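Local structure of metallopeptidase containing co-catalytic metalloactive site (Shewanella denitrificans OS217, 3B2Y) at residues I54-S59 / A155-A160. The protein probably acts as a zinc-dependent metallocarboxypeptidase of the M14 family. Residues are numbered along the deposited sequence; the frame is centred on the assembly and turned at random.
Sequences INLYQS and AQLLCA
Leu56 and Leu157 both set CG anti to the backbone N (chi1 180° and 176°); with both CB atoms pointing across the gap, this lets the two side chains reach toward each other, tip to tip. The touch is made by one methyl from each side, Leu56 CD2 against Leu157 CD2 at 3.6 Å, with Leu157 CG just behind. The other branch of Leu56 turns to the next residue of the helix: its CD1 lies 4.2 Å from Leu158 CD2, a looser approach; the CB of Leu158 does not itself aim at the strand, but CD2 reaches nearer to it. Leu56 is thus forked over two consecutive leucines. In the M14 fold this joins the hairpin of strands 42-49 and 52-58 to the short helix 155-161, which leads into strand 165-172 of the central mixed sheet. The backbones stay well apart, 9.0 Å between Leu56 CA and Leu158 CA, and no direct hydrogen bond bridges them. Two residues along the strand, on the same side as Leu56, Gln58 stretches its chain out past CG, and this side chain passes Leu157 at a slant, with Gln58 OE1 4.1 Å from Leu157 CD1. Gln58 NE2 donates to a water at 2.9 Å, and that water in turn donates to Leu157 O over a longer 3.3 Å, so a single solvent molecule ties the strand side chain to the helix backbone. Ser104 OG, on strand 102-106, also hydrogen-bonds Gln58 NE2; together the serine and the water grip the amide nitrogen and should limit rotation of the amide. Around the leucines, Leu157 also packs on Asn44 of the partner strand, while Leu158 rests on Leu151 of helix 146-152.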
ATOM      1  N   ILE A  54      -7.645  10.014  -8.143  1.00 31.63           N
ATOM      2  CA  ILE A  54      -7.006   8.745  -7.831  1.00 30.48           C
ATOM      3  C   ILE A  54      -5.964   8.526  -8.922  1.00 30.33           C
ATOM      4  O   ILE A  54      -6.287   8.181 -10.067  1.00 29.52           O
ATOM      5  CB  ILE A  54      -8.000   7.557  -7.778  1.00 28.82           C
ATOM      6  CG1 ILE A  54      -9.005   7.834  -6.630  1.00 38.89           C
ATOM      7  CG2 ILE A  54      -7.207   6.257  -7.622  1.00 31.99           C
ATOM      8  CD1 ILE A  54     -10.294   7.090  -6.764  1.00 43.24           C
ATOM      9  N   ASN A  55      -4.707   8.805  -8.568  1.00 29.30           N
ATOM     10  CA  ASN A  55      -3.616   8.889  -9.505  1.00 30.02           C
ATOM     11  C   ASN A  55      -2.685   7.687  -9.401  1.00 30.50           C
ATOM     12  O   ASN A  55      -2.326   7.222  -8.283  1.00 29.17           O
ATOM     13  CB  ASN A  55      -2.874  10.180  -9.230  1.00 32.94           C
ATOM     14  CG  ASN A  55      -3.681  11.403  -9.629  1.00 34.03           C
ATOM     15  OD1 ASN A  55      -4.425  11.388 -10.618  1.00 31.02           O
ATOM     16  ND2 ASN A  55      -3.522  12.455  -8.888  1.00 38.38           N
ATOM     17  N   LEU A  56      -2.245   7.247 -10.565  1.00 28.86           N
ATOM     18  CA  LEU A  56      -1.100   6.323 -10.662  1.00 31.07           C
ATOM     19  C   LEU A  56       0.091   7.150 -11.141  1.00 32.46           C
ATOM     20  O   LEU A  56      -0.045   7.912 -12.122  1.00 31.91           O
ATOM     21  CB  LEU A  56      -1.384   5.265 -11.691  1.00 31.52           C
ATOM     22  CG  LEU A  56      -0.342   4.195 -11.976  1.00 31.88           C
ATOM     23  CD1 LEU A  56      -0.081   3.325 -10.788  1.00 29.49           C
ATOM     24  CD2 LEU A  56      -0.756   3.363 -13.192  1.00 36.14           C
ATOM     25  N   TYR A  57       1.221   7.052 -10.463  1.00 30.75           N
ATOM     26  CA  TYR A  57       2.439   7.681 -10.930  1.00 27.77           C
ATOM     27  C   TYR A  57       3.422   6.650 -11.451  1.00 30.40           C
ATOM     28  O   TYR A  57       3.643   5.685 -10.843  1.00 29.01           O
ATOM     29  CB  TYR A  57       3.097   8.508  -9.845  1.00 31.07           C
ATOM     30  CG  TYR A  57       2.201   9.550  -9.332  1.00 27.57           C
ATOM     31  CD1 TYR A  57       1.332   9.280  -8.332  1.00 33.56           C
ATOM     32  CD2 TYR A  57       2.178  10.801  -9.901  1.00 26.24           C
ATOM     33  CE1 TYR A  57       0.471  10.230  -7.872  1.00 35.09           C
ATOM     34  CE2 TYR A  57       1.335  11.746  -9.472  1.00 30.32           C
ATOM     35  CZ  TYR A  57       0.481  11.472  -8.459  1.00 34.51           C
ATOM     36  OH  TYR A  57      -0.349  12.437  -8.048  1.00 35.79           O
ATOM     37  N   GLN A  58       3.999   6.910 -12.594  1.00 31.26           N
ATOM     38  CA  GLN A  58       4.969   5.972 -13.195  1.00 33.77           C
ATOM     39  C   GLN A  58       6.119   6.719 -13.827  1.00 35.16           C
ATOM     40  O   GLN A  58       6.040   7.912 -14.040  1.00 32.57           O
ATOM     41  CB  GLN A  58       4.297   5.141 -14.275  1.00 34.42           C
ATOM     42  CG  GLN A  58       3.079   4.379 -13.894  1.00 37.74           C
ATOM     43  CD  GLN A  58       2.628   3.496 -15.014  1.00 41.56           C
ATOM     44  OE1 GLN A  58       2.228   3.975 -16.083  1.00 42.21           O
ATOM     45  NE2 GLN A  58       2.733   2.194 -14.812  1.00 32.08           N
ATOM     46  N   SER A  59       7.174   5.977 -14.174  1.00 42.99           N
ATOM     47  CA  SER A  59       8.290   6.529 -14.935  1.00 46.01           C
ATOM     48  C   SER A  59       7.753   7.021 -16.269  1.00 48.64           C
ATOM     49  O   SER A  59       6.742   6.496 -16.790  1.00 42.98           O
ATOM     50  CB  SER A  59       9.412   5.498 -15.171  1.00 47.75           C
ATOM     51  OG  SER A  59       9.589   4.630 -14.057  1.00 52.08           O
ATOM     52  N   ALA A 155      -7.345  -2.170 -15.506  1.00 28.31           N
ATOM     53  CA  ALA A 155      -6.735  -3.432 -15.014  1.00 27.51           C
ATOM     54  C   ALA A 155      -5.435  -3.782 -15.768  1.00 32.16           C
ATOM     55  O   ALA A 155      -4.438  -4.227 -15.202  1.00 34.43           O
ATOM     56  CB  ALA A 155      -7.702  -4.533 -15.181  1.00 32.24           C
ATOM     57  N   GLN A 156      -5.472  -3.689 -17.068  1.00 30.37           N
ATOM     58  CA  GLN A 156      -4.318  -4.108 -17.859  1.00 35.81           C
ATOM     59  C   GLN A 156      -3.094  -3.287 -17.498  1.00 29.06           C
ATOM     60  O   GLN A 156      -2.011  -3.798 -17.450  1.00 31.68           O
ATOM     61  CB  GLN A 156      -4.627  -3.936 -19.323  1.00 32.05           C
ATOM     62  CG  GLN A 156      -3.750  -4.778 -20.236  1.00 47.77           C
ATOM     63  CD  GLN A 156      -4.589  -5.504 -21.277  1.00 63.00           C
ATOM     64  OE1 GLN A 156      -5.161  -4.882 -22.188  1.00 68.93           O
ATOM     65  NE2 GLN A 156      -4.698  -6.827 -21.126  1.00 61.60           N
ATOM     66  N   LEU A 157      -3.302  -1.997 -17.293  1.00 32.20           N
ATOM     67  CA  LEU A 157      -2.233  -1.063 -16.925  1.00 31.15           C
ATOM     68  C   LEU A 157      -1.687  -1.487 -15.544  1.00 33.14           C
ATOM     69  O   LEU A 157      -0.472  -1.558 -15.340  1.00 32.35           O
ATOM     70  CB  LEU A 157      -2.770   0.340 -16.923  1.00 33.21           C
ATOM     71  CG  LEU A 157      -1.821   1.431 -16.471  1.00 32.29           C
ATOM     72  CD1 LEU A 157      -0.733   1.592 -17.506  1.00 34.18           C
ATOM     73  CD2 LEU A 157      -2.587   2.679 -16.193  1.00 31.79           C
ATOM     74  N   LEU A 158      -2.566  -1.851 -14.610  1.00 30.45           N
ATOM     75  CA  LEU A 158      -2.132  -2.202 -13.269  1.00 31.03           C
ATOM     76  C   LEU A 158      -1.401  -3.562 -13.226  1.00 27.34           C
ATOM     77  O   LEU A 158      -0.475  -3.743 -12.442  1.00 30.22           O
ATOM     78  CB  LEU A 158      -3.314  -2.223 -12.308  1.00 27.29           C
ATOM     79  CG  LEU A 158      -3.790  -0.779 -12.098  1.00 30.23           C
ATOM     80  CD1 LEU A 158      -5.158  -0.817 -11.382  1.00 34.25           C
ATOM     81  CD2 LEU A 158      -2.764   0.102 -11.358  1.00 32.27           C
ATOM     82  N   CYS A 159      -1.868  -4.508 -14.020  1.00 28.87           N
ATOM     83  CA  CYS A 159      -1.210  -5.807 -14.168  1.00 30.50           C
ATOM     84  C   CYS A 159       0.199  -5.627 -14.764  1.00 30.98           C
ATOM     85  O   CYS A 159       1.169  -6.175 -14.233  1.00 31.85           O
ATOM     86  CB  CYS A 159      -2.094  -6.753 -14.962  1.00 36.43           C
ATOM     87  SG  CYS A 159      -3.562  -7.209 -13.950  1.00 44.28           S
ATOM     88  N   ALA A 160       0.318  -4.845 -15.824  1.00 30.82           N
ATOM     89  CA  ALA A 160       1.662  -4.467 -16.382  1.00 31.74           C
ATOM     90  C   ALA A 160       2.594  -3.878 -15.300  1.00 32.29           C
ATOM     91  O   ALA A 160       3.803  -4.248 -15.201  1.00 30.93           O
ATOM     92  CB  ALA A 160       1.522  -3.463 -17.568  1.00 30.67           C
TER
HETATM   93  O   HOH W   1       2.338  -0.223 -16.333  1.00 33.28           O